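Local coordinates for protein esterase (Xanthomonas oryzae pv. oryzae, PDB 3H2G) that hydrolyses esters as a cell wall-degrading esterase of the alpha/beta-hydrolase type, which the bacterium uses for virulence on rice, at residues I54-L68 / V119-Y133. Numbering follows the deposited sequence.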
ATOM      1  N   ILE A  54       0.705  16.219  -6.830  1.00  6.41           N
ATOM      2  CA  ILE A  54       0.979  17.219  -5.801  1.00  6.33           C
ATOM      3  C   ILE A  54       1.741  16.669  -4.608  1.00  7.04           C
ATOM      4  O   ILE A  54       1.701  15.470  -4.328  1.00  6.42           O
ATOM      5  CB  ILE A  54      -0.322  17.857  -5.259  1.00  7.02           C
ATOM      6  CG1 ILE A  54      -1.303  16.758  -4.838  1.00  5.89           C
ATOM      7  CG2 ILE A  54      -0.929  18.783  -6.310  1.00  7.86           C
ATOM      8  CD1 ILE A  54      -2.518  17.268  -4.081  1.00  8.04           C
ATOM      9  N   GLY A  55       2.437  17.566  -3.914  1.00  7.41           N
ATOM     10  CA  GLY A  55       3.181  17.190  -2.728  1.00  7.63           C
ATOM     11  C   GLY A  55       2.247  17.269  -1.534  1.00  7.27           C
ATOM     12  O   GLY A  55       1.046  17.495  -1.699  1.00  8.37           O
ATOM     13  N   VAL A  56       2.785  17.103  -0.329  1.00  6.41           N
ATOM     14  CA  VAL A  56       1.958  17.133   0.871  1.00  6.84           C
ATOM     15  C   VAL A  56       1.399  18.516   1.185  1.00  8.60           C
ATOM     16  O   VAL A  56       0.468  18.645   1.979  1.00  9.52           O
ATOM     17  CB  VAL A  56       2.733  16.609   2.107  1.00  7.58           C
ATOM     18  CG1 VAL A  56       3.270  15.205   1.827  1.00  7.90           C
ATOM     19  CG2 VAL A  56       3.871  17.553   2.459  1.00  7.52           C
ATOM     20  N   GLU A  57       1.966  19.548   0.568  1.00  8.10           N
ATOM     21  CA  GLU A  57       1.499  20.912   0.791  1.00 10.00           C
ATOM     22  C   GLU A  57       0.731  21.401  -0.432  1.00 10.69           C
ATOM     23  O   GLU A  57       0.453  22.591  -0.570  1.00  9.53           O
ATOM     24  CB  GLU A  57       2.679  21.849   1.068  1.00 11.69           C
ATOM     25  CG  GLU A  57       3.454  21.544   2.347  1.00 15.63           C
ATOM     26  CD  GLU A  57       2.559  21.478   3.573  1.00 17.98           C
ATOM     27  OE1 GLU A  57       1.638  22.313   3.686  1.00 20.13           O
ATOM     28  OE2 GLU A  57       2.781  20.598   4.432  1.00 19.59           O
ATOM     29  N   GLY A  58       0.394  20.468  -1.320  1.00  9.99           N
ATOM     30  CA  GLY A  58      -0.348  20.813  -2.520  1.00 11.72           C
ATOM     31  C   GLY A  58       0.498  21.425  -3.621  1.00 11.45           C
ATOM     32  O   GLY A  58      -0.035  21.879  -4.632  1.00 13.02           O
ATOM     33  N   GLU A  59       1.813  21.433  -3.430  1.00 10.43           N
ATOM     34  CA  GLU A  59       2.724  22.003  -4.415  1.00 11.61           C
ATOM     35  C   GLU A  59       2.977  21.005  -5.546  1.00 11.95           C
ATOM     36  O   GLU A  59       2.774  19.805  -5.382  1.00 12.06           O
ATOM     37  CB  GLU A  59       4.057  22.379  -3.755  1.00 11.49           C
ATOM     38  CG  GLU A  59       4.993  21.199  -3.506  1.00  9.75           C
ATOM     39  CD  GLU A  59       4.704  20.449  -2.218  1.00  9.17           C
ATOM     40  OE1 GLU A  59       3.526  20.362  -1.805  1.00  9.98           O
ATOM     41  OE2 GLU A  59       5.667  19.926  -1.623  1.00  7.73           O
ATOM     42  N   PRO A  60       3.417  21.493  -6.714  1.00 13.62           N
ATOM     43  CA  PRO A  60       3.673  20.566  -7.821  1.00 11.99           C
ATOM     44  C   PRO A  60       4.780  19.557  -7.525  1.00 11.17           C
ATOM     45  O   PRO A  60       5.787  19.874  -6.881  1.00  8.51           O
ATOM     46  CB  PRO A  60       4.013  21.497  -8.989  1.00 13.82           C
ATOM     47  CG  PRO A  60       4.523  22.734  -8.318  1.00 16.77           C
ATOM     48  CD  PRO A  60       3.596  22.889  -7.144  1.00 13.74           C
ATOM     49  N   ALA A  61       4.569  18.333  -7.995  1.00  8.14           N
ATOM     50  CA  ALA A  61       5.522  17.244  -7.809  1.00  8.05           C
ATOM     51  C   ALA A  61       5.283  16.237  -8.926  1.00  7.08           C
ATOM     52  O   ALA A  61       4.300  16.343  -9.658  1.00  7.58           O
ATOM     53  CB  ALA A  61       5.300  16.585  -6.455  1.00  6.73           C
ATOM     54  N   THR A  62       6.185  15.272  -9.067  1.00  7.86           N
ATOM     55  CA  THR A  62       6.034  14.243 -10.089  1.00  7.17           C
ATOM     56  C   THR A  62       6.097  12.881  -9.414  1.00  7.88           C
ATOM     57  O   THR A  62       6.538  12.763  -8.267  1.00  9.07           O
ATOM     58  CB  THR A  62       7.157  14.300 -11.147  1.00  8.68           C
ATOM     59  OG1 THR A  62       8.408  13.974 -10.530  1.00 12.19           O
ATOM     60  CG2 THR A  62       7.242  15.690 -11.766  1.00  9.70           C
ATOM     61  N   ALA A  63       5.649  11.859 -10.132  1.00  6.51           N
ATOM     62  CA  ALA A  63       5.656  10.494  -9.628  1.00  6.52           C
ATOM     63  C   ALA A  63       5.644   9.539 -10.809  1.00  5.99           C
ATOM     64  O   ALA A  63       5.373   9.941 -11.943  1.00  5.93           O
ATOM     65  CB  ALA A  63       4.432  10.248  -8.742  1.00  4.43           C
ATOM     66  N   SER A  64       5.945   8.273 -10.544  1.00  5.96           N
ATOM     67  CA  SER A  64       5.950   7.267 -11.592  1.00  5.64           C
ATOM     68  C   SER A  64       4.898   6.217 -11.254  1.00  6.19           C
ATOM     69  O   SER A  64       4.339   6.217 -10.156  1.00  6.23           O
ATOM     70  CB  SER A  64       7.341   6.630 -11.715  1.00  5.60           C
ATOM     71  OG  SER A  64       7.772   6.061 -10.487  1.00  6.15           O
ATOM     72  N   GLY A  65       4.610   5.333 -12.201  1.00  6.11           N
ATOM     73  CA  GLY A  65       3.612   4.316 -11.937  1.00  6.36           C
ATOM     74  C   GLY A  65       3.714   3.140 -12.876  1.00  7.03           C
ATOM     75  O   GLY A  65       4.482   3.167 -13.835  1.00  6.28           O
ATOM     76  N   VAL A  66       2.940   2.099 -12.585  1.00  6.31           N
ATOM     77  CA  VAL A  66       2.920   0.903 -13.407  1.00  4.90           C
ATOM     78  C   VAL A  66       1.508   0.742 -13.959  1.00  5.94           C
ATOM     79  O   VAL A  66       0.529   1.088 -13.299  1.00  5.33           O
ATOM     80  CB  VAL A  66       3.314  -0.361 -12.584  1.00  5.43           C
ATOM     81  CG1 VAL A  66       2.377  -0.534 -11.391  1.00  4.94           C
ATOM     82  CG2 VAL A  66       3.273  -1.594 -13.470  1.00  4.35           C
ATOM     83  N   LEU A  67       1.414   0.243 -15.185  1.00  4.37           N
ATOM     84  CA  LEU A  67       0.124   0.030 -15.831  1.00  6.30           C
ATOM     85  C   LEU A  67       0.140  -1.340 -16.491  1.00  5.33           C
ATOM     86  O   LEU A  67       0.991  -1.612 -17.335  1.00  5.96           O
ATOM     87  CB  LEU A  67      -0.130   1.112 -16.889  1.00  4.68           C
ATOM     88  CG  LEU A  67      -1.293   0.895 -17.869  1.00  7.61           C
ATOM     89  CD1 LEU A  67      -2.611   0.833 -17.110  1.00  6.98           C
ATOM     90  CD2 LEU A  67      -1.318   2.033 -18.889  1.00  7.07           C
ATOM     91  N   LEU A  68      -0.790  -2.200 -16.088  1.00  5.20           N
ATOM     92  CA  LEU A  68      -0.897  -3.543 -16.655  1.00  4.79           C
ATOM     93  C   LEU A  68      -2.157  -3.568 -17.509  1.00  6.30           C
ATOM     94  O   LEU A  68      -3.251  -3.274 -17.022  1.00  6.58           O
ATOM     95  CB  LEU A  68      -0.980  -4.588 -15.536  1.00  4.93           C
ATOM     96  CG  LEU A  68       0.182  -4.564 -14.536  1.00  4.27           C
ATOM     97  CD1 LEU A  68      -0.016  -5.649 -13.480  1.00  6.40           C
ATOM     98  CD2 LEU A  68       1.500  -4.775 -15.274  1.00  5.27           C
ATOM     99  N   VAL A 119      -7.584  -4.018 -15.589  1.00  5.54           N
ATOM    100  CA  VAL A 119      -6.535  -3.071 -15.944  1.00  5.57           C
ATOM    101  C   VAL A 119      -6.020  -2.647 -14.572  1.00  6.04           C
ATOM    102  O   VAL A 119      -6.804  -2.246 -13.710  1.00  7.32           O
ATOM    103  CB  VAL A 119      -7.092  -1.845 -16.701  1.00  5.44           C
ATOM    104  CG1 VAL A 119      -5.995  -0.801 -16.890  1.00  5.86           C
ATOM    105  CG2 VAL A 119      -7.624  -2.276 -18.058  1.00  8.27           C
ATOM    106  N   VAL A 120      -4.715  -2.760 -14.355  1.00  5.39           N
ATOM    107  CA  VAL A 120      -4.147  -2.415 -13.060  1.00  5.61           C
ATOM    108  C   VAL A 120      -3.215  -1.217 -13.133  1.00  6.41           C
ATOM    109  O   VAL A 120      -2.297  -1.184 -13.948  1.00  5.59           O
ATOM    110  CB  VAL A 120      -3.370  -3.613 -12.461  1.00  5.97           C
ATOM    111  CG1 VAL A 120      -2.870  -3.264 -11.062  1.00  6.83           C
ATOM    112  CG2 VAL A 120      -4.262  -4.842 -12.407  1.00  3.65           C
ATOM    113  N   VAL A 121      -3.465  -0.233 -12.275  1.00  5.75           N
ATOM    114  CA  VAL A 121      -2.645   0.969 -12.225  1.00  5.03           C
ATOM    115  C   VAL A 121      -2.154   1.194 -10.804  1.00  4.74           C
ATOM    116  O   VAL A 121      -2.944   1.189  -9.862  1.00  3.99           O
ATOM    117  CB  VAL A 121      -3.435   2.223 -12.647  1.00  7.94           C
ATOM    118  CG1 VAL A 121      -2.508   3.437 -12.640  1.00  7.45           C
ATOM    119  CG2 VAL A 121      -4.044   2.022 -14.022  1.00  9.79           C
ATOM    120  N   GLY A 122      -0.850   1.397 -10.654  1.00  5.32           N
ATOM    121  CA  GLY A 122      -0.298   1.633  -9.334  1.00  5.64           C
ATOM    122  C   GLY A 122       0.736   2.742  -9.359  1.00  5.47           C
ATOM    123  O   GLY A 122       1.540   2.825 -10.284  1.00  5.92           O
ATOM    124  N   SER A 123       0.696   3.615  -8.361  1.00  4.89           N
ATOM    125  CA  SER A 123       1.666   4.697  -8.269  1.00  3.71           C
ATOM    126  C   SER A 123       2.826   4.191  -7.434  1.00  5.32           C
ATOM    127  O   SER A 123       2.626   3.384  -6.533  1.00  5.40           O
ATOM    128  CB  SER A 123       1.054   5.913  -7.568  1.00  5.13           C
ATOM    129  OG  SER A 123       2.054   6.874  -7.261  1.00  5.14           O
ATOM    130  N   ASP A 124       4.040   4.646  -7.734  1.00  5.66           N
ATOM    131  CA  ASP A 124       5.183   4.237  -6.934  1.00  5.86           C
ATOM    132  C   ASP A 124       5.201   5.080  -5.659  1.00  6.12           C
ATOM    133  O   ASP A 124       5.962   4.803  -4.735  1.00  5.72           O
ATOM    134  CB  ASP A 124       6.491   4.410  -7.712  1.00  5.93           C
ATOM    135  CG  ASP A 124       6.681   3.334  -8.765  1.00  5.94           C
ATOM    136  OD1 ASP A 124       6.457   2.148  -8.440  1.00  5.10           O
ATOM    137  OD2 ASP A 124       7.058   3.666  -9.908  1.00  6.78           O
ATOM    138  N   TYR A 125       4.336   6.097  -5.625  1.00  6.45           N
ATOM    139  CA  TYR A 125       4.197   7.020  -4.490  1.00  5.15           C
ATOM    140  C   TYR A 125       5.196   8.171  -4.559  1.00  6.18           C
ATOM    141  O   TYR A 125       6.212   8.083  -5.243  1.00  5.86           O
ATOM    142  CB  TYR A 125       4.410   6.309  -3.145  1.00  4.86           C
ATOM    143  CG  TYR A 125       3.438   5.204  -2.792  1.00  5.15           C
ATOM    144  CD1 TYR A 125       3.750   4.289  -1.786  1.00  4.86           C
ATOM    145  CD2 TYR A 125       2.205   5.079  -3.438  1.00  4.87           C
ATOM    146  CE1 TYR A 125       2.870   3.279  -1.427  1.00  5.90           C
ATOM    147  CE2 TYR A 125       1.307   4.064  -3.081  1.00  5.65           C
ATOM    148  CZ  TYR A 125       1.652   3.170  -2.074  1.00  5.40           C
ATOM    149  OH  TYR A 125       0.784   2.166  -1.701  1.00  6.38           O
ATOM    150  N   LEU A 126       4.905   9.248  -3.832  1.00  5.01           N
ATOM    151  CA  LEU A 126       5.803  10.395  -3.789  1.00  5.84           C
ATOM    152  C   LEU A 126       7.131   9.972  -3.166  1.00  6.11           C
ATOM    153  O   LEU A 126       7.150   9.230  -2.185  1.00  4.57           O
ATOM    154  CB  LEU A 126       5.208  11.520  -2.936  1.00  6.53           C
ATOM    155  CG  LEU A 126       4.062  12.382  -3.468  1.00  5.25           C
ATOM    156  CD1 LEU A 126       3.700  13.426  -2.419  1.00  5.09           C
ATOM    157  CD2 LEU A 126       4.481  13.068  -4.757  1.00  5.98           C
ATOM    158  N   GLY A 127       8.235  10.439  -3.739  1.00  7.10           N
ATOM    159  CA  GLY A 127       9.541  10.123  -3.188  1.00  7.08           C
ATOM    160  C   GLY A 127      10.144   8.784  -3.563  1.00  6.64           C
ATOM    161  O   GLY A 127      11.254   8.471  -3.134  1.00  7.35           O
ATOM    162  N   LEU A 128       9.428   7.993  -4.354  1.00  4.97           N
ATOM    163  CA  LEU A 128       9.923   6.683  -4.771  1.00  4.58           C
ATOM    164  C   LEU A 128       9.887   6.574  -6.291  1.00  5.96           C
ATOM    165  O   LEU A 128       9.254   7.389  -6.958  1.00  7.60           O
ATOM    166  CB  LEU A 128       9.073   5.574  -4.147  1.00  3.51           C
ATOM    167  CG  LEU A 128       9.028   5.574  -2.615  1.00  5.02           C
ATOM    168  CD1 LEU A 128       8.004   4.557  -2.134  1.00  4.61           C
ATOM    169  CD2 LEU A 128      10.417   5.265  -2.055  1.00  4.56           C
ATOM    170  N   GLY A 129      10.561   5.566  -6.835  1.00  6.50           N
ATOM    171  CA  GLY A 129      10.582   5.408  -8.279  1.00  7.02           C
ATOM    172  C   GLY A 129      11.204   6.630  -8.932  1.00  8.96           C
ATOM    173  O   GLY A 129      12.261   7.092  -8.504  1.00  8.68           O
ATOM    174  N   LYS A 130      10.547   7.170  -9.955  1.00  8.29           N
ATOM    175  CA  LYS A 130      11.069   8.342 -10.656  1.00  9.49           C
ATOM    176  C   LYS A 130      10.581   9.679 -10.090  1.00 10.68           C
ATOM    177  O   LYS A 130      10.826  10.731 -10.680  1.00 12.93           O
ATOM    178  CB  LYS A 130      10.704   8.267 -12.139  1.00  8.56           C
ATOM    179  CG  LYS A 130      11.330   7.107 -12.892  1.00 10.71           C
ATOM    180  CD  LYS A 130      10.907   7.147 -14.355  1.00 13.31           C
ATOM    181  CE  LYS A 130      11.520   6.015 -15.157  1.00 17.34           C
ATOM    182  NZ  LYS A 130      11.105   6.082 -16.594  1.00 17.54           N
ATOM    183  N   SER A 131       9.901   9.643  -8.951  1.00  8.82           N
ATOM    184  CA  SER A 131       9.381  10.865  -8.341  1.00  8.78           C
ATOM    185  C   SER A 131      10.481  11.850  -7.956  1.00  8.72           C
ATOM    186  O   SER A 131      11.577  11.449  -7.557  1.00  8.84           O
ATOM    187  CB  SER A 131       8.556  10.523  -7.100  1.00  6.91           C
ATOM    188  OG  SER A 131       8.146  11.699  -6.425  1.00  6.49           O
ATOM    189  N   ASN A 132      10.186  13.141  -8.072  1.00  7.55           N
ATOM    190  CA  ASN A 132      11.159  14.166  -7.715  1.00  9.03           C
ATOM    191  C   ASN A 132      11.046  14.607  -6.256  1.00  8.03           C
ATOM    192  O   ASN A 132      11.757  15.514  -5.825  1.00  7.49           O
ATOM    193  CB  ASN A 132      11.028  15.389  -8.640  1.00  9.11           C
ATOM    194  CG  ASN A 132       9.687  16.100  -8.513  1.00 12.95           C
ATOM    195  OD1 ASN A 132       8.807  15.691  -7.746  1.00 11.79           O
ATOM    196  ND2 ASN A 132       9.524  17.182  -9.277  1.00 11.78           N
ATOM    197  N   TYR A 133      10.169  13.964  -5.489  1.00  8.24           N
ATOM    198  CA  TYR A 133      10.001  14.339  -4.083  1.00  7.61           C
ATOM    199  C   TYR A 133      11.212  13.912  -3.246  1.00  8.59           C
ATOM    200  O   TYR A 133      11.722  12.803  -3.394  1.00  7.44           O
ATOM    201  CB  TYR A 133       8.713  13.729  -3.516  1.00  6.23           C
ATOM    202  CG  TYR A 133       7.889  14.716  -2.712  1.00  7.41           C
ATOM    203  CD1 TYR A 133       7.416  15.895  -3.295  1.00  9.11           C
ATOM    204  CD2 TYR A 133       7.593  14.480  -1.369  1.00  7.43           C
ATOM    205  CE1 TYR A 133       6.667  16.815  -2.560  1.00  8.11           C
ATOM    206  CE2 TYR A 133       6.845  15.393  -0.622  1.00  8.88           C
ATOM    207  CZ  TYR A 133       6.387  16.559  -1.224  1.00  9.14           C
ATOM    208  OH  TYR A 133       5.661  17.465  -0.490  1.00  8.95           O
TER
HETATM  209  O   HOH W   1      10.572  13.114 -11.780  1.00 28.64           O
HETATM  210  O   HOH W   2       6.679   7.785  -7.844  1.00  4.04           O
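Val-66 pairs with Gly-122 and Leu-68 with Val-120 as antiparallel hydrogen-bonded pairs, joining strands 60-71 and 119-123 in the mixed central sheet, as in alpha/beta hydrolases. This end is the tightly packed one. Leu-67 CD1 rests 3.6 Å from Val-121 CG2 and also meets Val-119 CG1, on the face covered by Val-158 and Ala-155 of helix 141-162. On the other face Leu-68 and Val-120 lie side by side, while Val-66 CG1, set between its own backbone N and carbonyl carbon (chi1 58°), leans over the backbone of Gly-122.

Farther along, segment 119-133 loops back beside strand 60-71, and after a last backbone bond across the segments, from Asp-124 N to Ser-64 O, side chains and a water make most of the links. Ser-64 OG donates a hydrogen bond to the anti lone pair of Asp-124 OD2 (2.6 Å) and accepts a nearly straight one from Lys-130 N (3.0 Å, 169°). The other carboxylate oxygen of Asp-124 is held by Gln-96 N. A water bonded to Ser-64 N, Tyr-125 O and Leu-128 O bridges strand and loop. Ser-131 OG, anti to its own N (chi1 175°), donates to Thr-62 O at 2.7 Å while accepting from Gly-127 N and Tyr-133 N.

Toward solvent the contact loosens: Asn-132 OD1 takes Thr-62 N from above its carbonyl plane, the return bond from Asn-132 N to Thr-62 OG1 is weak, and Lys-130 extends outward. Near the turn from Gly-55 to Gly-58, Leu-126 CD1 sits over the centre of the Tyr-133 ring, whose OH accepts from Val-56 N (2.9 Å) and donates to Glu-59 OE2 (2.7 Å), meeting that oxygen on the syn side but tilted out of the carboxylate plane. With donor and acceptor both engaged, the phenol is fixed in direction, and the carboxylate so close to it would probably discourage its ionisation.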